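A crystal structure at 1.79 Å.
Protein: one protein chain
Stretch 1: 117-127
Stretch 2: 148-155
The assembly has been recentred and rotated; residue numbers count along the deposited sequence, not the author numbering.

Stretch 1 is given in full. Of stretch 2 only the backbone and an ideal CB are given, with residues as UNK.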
# COMPACT_ATOMS: atom_id res chain seq x y z
N ALA A 117 -6.87 2.97 7.09
CA ALA A 117 -6.86 3.15 8.54
C ALA A 117 -5.81 2.25 9.20
O ALA A 117 -5.10 2.68 10.10
CB ALA A 117 -8.25 2.86 9.12
N ALA A 118 -5.69 1.00 8.74
CA ALA A 118 -4.71 0.07 9.31
C ALA A 118 -3.27 0.52 9.04
O ALA A 118 -2.40 0.45 9.91
CB ALA A 118 -4.94 -1.37 8.73
N LYS A 119 -3.02 0.97 7.82
CA LYS A 119 -1.69 1.43 7.46
C LYS A 119 -1.33 2.69 8.22
O LYS A 119 -0.19 2.85 8.63
CB LYS A 119 -1.58 1.71 5.96
CG LYS A 119 -1.60 0.46 5.12
CD LYS A 119 -1.41 0.77 3.65
CE LYS A 119 -0.64 -0.35 2.97
NZ LYS A 119 -0.38 0.01 1.56
N ALA A 120 -2.30 3.58 8.40
CA ALA A 120 -2.03 4.83 9.13
C ALA A 120 -1.64 4.48 10.57
O ALA A 120 -0.70 5.04 11.14
CB ALA A 120 -3.26 5.72 9.13
N LEU A 121 -2.39 3.57 11.18
CA LEU A 121 -2.11 3.15 12.55
C LEU A 121 -0.74 2.49 12.61
O LEU A 121 0.06 2.75 13.52
CB LEU A 121 -3.17 2.18 13.04
CG LEU A 121 -2.84 1.46 14.35
CD1 LEU A 121 -2.89 2.45 15.51
CD2 LEU A 121 -3.81 0.33 14.56
N LEU A 122 -0.47 1.61 11.66
CA LEU A 122 0.79 0.90 11.63
C LEU A 122 1.97 1.87 11.49
O LEU A 122 3.02 1.67 12.10
CB LEU A 122 0.78 -0.11 10.48
CG LEU A 122 1.69 -1.33 10.56
CD1 LEU A 122 1.65 -1.93 11.97
CD2 LEU A 122 1.21 -2.35 9.52
N ASP A 123 1.82 2.91 10.67
CA ASP A 123 2.90 3.89 10.50
C ASP A 123 3.18 4.56 11.83
O ASP A 123 4.31 4.92 12.16
CB ASP A 123 2.52 4.99 9.49
CG ASP A 123 2.54 4.52 8.05
OD1 ASP A 123 3.13 3.45 7.77
OD2 ASP A 123 1.99 5.24 7.18
N HIS A 124 2.14 4.78 12.61
CA HIS A 124 2.33 5.43 13.88
C HIS A 124 3.03 4.51 14.88
O HIS A 124 3.92 4.96 15.61
CB HIS A 124 0.99 5.90 14.43
CG HIS A 124 1.09 6.54 15.77
ND1 HIS A 124 1.83 7.68 15.99
CD2 HIS A 124 0.56 6.20 16.96
CE1 HIS A 124 1.75 8.02 17.26
NE2 HIS A 124 0.99 7.14 17.88
N LYS A 125 2.64 3.24 14.89
CA LYS A 125 3.19 2.24 15.80
C LYS A 125 4.68 1.98 15.64
O LYS A 125 5.33 1.56 16.59
CB LYS A 125 2.44 0.92 15.67
CG LYS A 125 1.05 0.95 16.27
CD LYS A 125 1.08 1.04 17.80
CE LYS A 125 -0.31 1.35 18.37
NZ LYS A 125 -0.43 1.15 19.85
N LYS A 126 5.24 2.22 14.46
CA LYS A 126 6.66 1.97 14.30
C LYS A 126 7.45 2.98 15.13
O LYS A 126 8.68 2.93 15.16
CB LYS A 126 7.06 2.04 12.82
CG LYS A 126 6.80 3.37 12.16
CD LYS A 126 6.81 3.25 10.64
CE LYS A 126 8.16 2.84 10.09
NZ LYS A 126 8.18 2.92 8.60
N GLN A 127 6.74 3.88 15.81
CA GLN A 127 7.36 4.89 16.68
C GLN A 127 7.46 4.35 18.11
O GLN A 127 8.35 4.71 18.88
CB GLN A 127 6.53 6.18 16.70
CG GLN A 127 7.15 7.29 17.55
CD GLN A 127 6.12 8.25 18.15
OE1 GLN A 127 5.26 8.79 17.44
NE2 GLN A 127 6.22 8.48 19.46
N UNK A 148 7.39 -9.54 7.29
CA UNK A 148 7.57 -8.15 7.71
C UNK A 148 6.26 -7.51 8.21
O UNK A 148 5.37 -7.22 7.41
CB UNK A 148 8.13 -7.33 6.55
N UNK A 149 6.14 -7.29 9.52
CA UNK A 149 4.93 -6.71 10.09
C UNK A 149 4.46 -5.46 9.37
O UNK A 149 3.26 -5.16 9.37
CB UNK A 149 5.16 -6.38 11.57
N UNK A 150 5.39 -4.73 8.77
CA UNK A 150 5.07 -3.48 8.07
C UNK A 150 4.54 -3.62 6.64
O UNK A 150 4.07 -2.63 6.07
CB UNK A 150 6.33 -2.61 8.03
N UNK A 151 4.61 -4.82 6.06
CA UNK A 151 4.14 -4.99 4.68
C UNK A 151 3.28 -6.20 4.36
O UNK A 151 2.82 -6.33 3.23
CB UNK A 151 5.36 -5.04 3.76
N UNK A 152 3.06 -7.09 5.33
CA UNK A 152 2.25 -8.28 5.09
C UNK A 152 0.82 -7.88 4.74
O UNK A 152 0.08 -8.65 4.14
CB UNK A 152 2.26 -9.20 6.31
N UNK A 153 0.43 -6.67 5.13
CA UNK A 153 -0.91 -6.17 4.84
C UNK A 153 -1.11 -5.95 3.34
O UNK A 153 -2.24 -5.93 2.86
CB UNK A 153 -1.16 -4.87 5.60
N UNK A 154 -0.01 -5.77 2.62
CA UNK A 154 -0.08 -5.57 1.19
C UNK A 154 -0.23 -6.90 0.44
O UNK A 154 -0.55 -6.89 -0.73
CB UNK A 154 1.17 -4.83 0.71
N UNK A 155 0.00 -8.05 1.10
CA UNK A 155 -0.10 -9.36 0.42
C UNK A 155 -1.42 -9.61 -0.34
O UNK A 155 -1.40 -9.98 -1.53
CB UNK A 155 0.08 -10.47 1.46

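Stretch 1 is a helix through Lys125, and toward stretch 2 it presents Ala118, Lys119, Leu122 and, just past its end, Lys126. Position 148 has nothing of the helix within 5.5 Å of its ideal CB, so this contact sets no demand there. The deposited residue is Asp148, whose backbone O accepts hydrogen bonds from the backbone N atoms of 151 and 152.

At 149 the CA-to-CB bond runs sideways and the ideal CB again meets nothing, yet the methyl groups of Leu122 lie within reach of a medium-sized apolar side chain; Leu, Ile or Met would suit. It is Leu149, with chi1 t and chi2 p, and its CG comes 4.3 Å from Leu122 CD1.

Position 150 is more demanding. Its CB also points sideways, 5.3 Å from Leu122 CD2, but beyond it lies the end of the helix, where Leu122, Lys125 and the aliphatic part of Lys126 leave a surface that a short side chain could not reach. A long or flat, largely apolar group is favoured: Trp, Phe, Tyr or Met. Trp150, with chi1 m, carries its indole there. Its CZ3 packs 3.6 Å from Leu122 CD1, while Lys126 CB sits over one face of the six-membered ring, 3.8 Å from its centroid, in a CH-pi contact. Lys126 NZ lies 5.7 Å from the centroid of the five-membered ring, at most a weak cation-pi attraction.

Position 151 points away from the helix, and many polar residues would do; it is Asn151. At 152 the CB points sideways with no helix atom near it, so the contact scarcely restricts the choice. Phe152 brings its ring nearer, but its CE2 stays 4.8 Å from Leu122 CD2.

Position 153 points toward the helix. Its ideal CB is 5.2 Å from Leu122 CD2 and 5.3 Å from Lys119 CE, and Ala118 offers only a methyl group, leaving room for a medium-sized apolar side chain such as Leu, Ile or Met. Leu153, in the m,t rotamer, places CD1 3.6 Å from Leu122 CD2 and 4.1 Å from Ala118 CB.

At 154 the ideal CB is 5.1 Å from Lys119 NZ, an amino group that calls for an acceptor, preferably an anionic one: Asp, Glu or perhaps Asn. In Asp154 the short side chain suffices, because Lys119 extends to meet it. Lys119 NZ donates a hydrogen bond to Asp154 OD1 at 2.8 Å, and the opposite charges make it a salt bridge.

Position 155 lies out of reach and is Ile155.

Stretch 2 148-155: DLWNFLDI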
# COMPACT_ATOMS: atom_id res chain seq x y z
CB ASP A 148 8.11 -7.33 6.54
CG ASP A 148 8.53 -5.94 6.95
OD1 ASP A 148 9.47 -5.84 7.76
OD2 ASP A 148 7.93 -4.96 6.47
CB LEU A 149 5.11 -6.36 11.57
CG LEU A 149 3.96 -5.53 12.17
CD1 LEU A 149 2.68 -6.35 12.21
CD2 LEU A 149 4.32 -5.06 13.57
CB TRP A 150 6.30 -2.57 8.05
CG TRP A 150 6.99 -2.49 9.37
CD1 TRP A 150 8.24 -2.96 9.67
CD2 TRP A 150 6.46 -1.96 10.60
NE1 TRP A 150 8.52 -2.76 11.01
CE2 TRP A 150 7.44 -2.15 11.60
CE3 TRP A 150 5.25 -1.35 10.94
CZ2 TRP A 150 7.25 -1.74 12.92
CZ3 TRP A 150 5.05 -0.95 12.26
CH2 TRP A 150 6.05 -1.15 13.23
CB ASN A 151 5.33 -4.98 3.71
CG ASN A 151 6.28 -6.17 3.91
OD1 ASN A 151 5.84 -7.32 4.05
ND2 ASN A 151 7.58 -5.90 3.89
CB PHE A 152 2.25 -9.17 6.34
CG PHE A 152 1.38 -8.65 7.44
CD1 PHE A 152 0.08 -9.15 7.61
CD2 PHE A 152 1.83 -7.64 8.29
CE1 PHE A 152 -0.76 -8.65 8.62
CE2 PHE A 152 1.00 -7.13 9.30
CZ PHE A 152 -0.30 -7.64 9.46
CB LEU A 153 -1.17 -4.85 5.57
CG LEU A 153 -1.33 -4.93 7.09
CD1 LEU A 153 -1.61 -3.53 7.63
CD2 LEU A 153 -2.46 -5.88 7.45
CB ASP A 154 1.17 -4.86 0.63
CG ASP A 154 1.39 -3.45 1.19
OD1 ASP A 154 0.41 -2.69 1.42
OD2 ASP A 154 2.58 -3.09 1.36
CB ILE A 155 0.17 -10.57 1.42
CG1 ILE A 155 1.65 -10.94 1.38
CG2 ILE A 155 -0.64 -11.80 1.04
CD1 ILE A 155 1.99 -12.22 2.17
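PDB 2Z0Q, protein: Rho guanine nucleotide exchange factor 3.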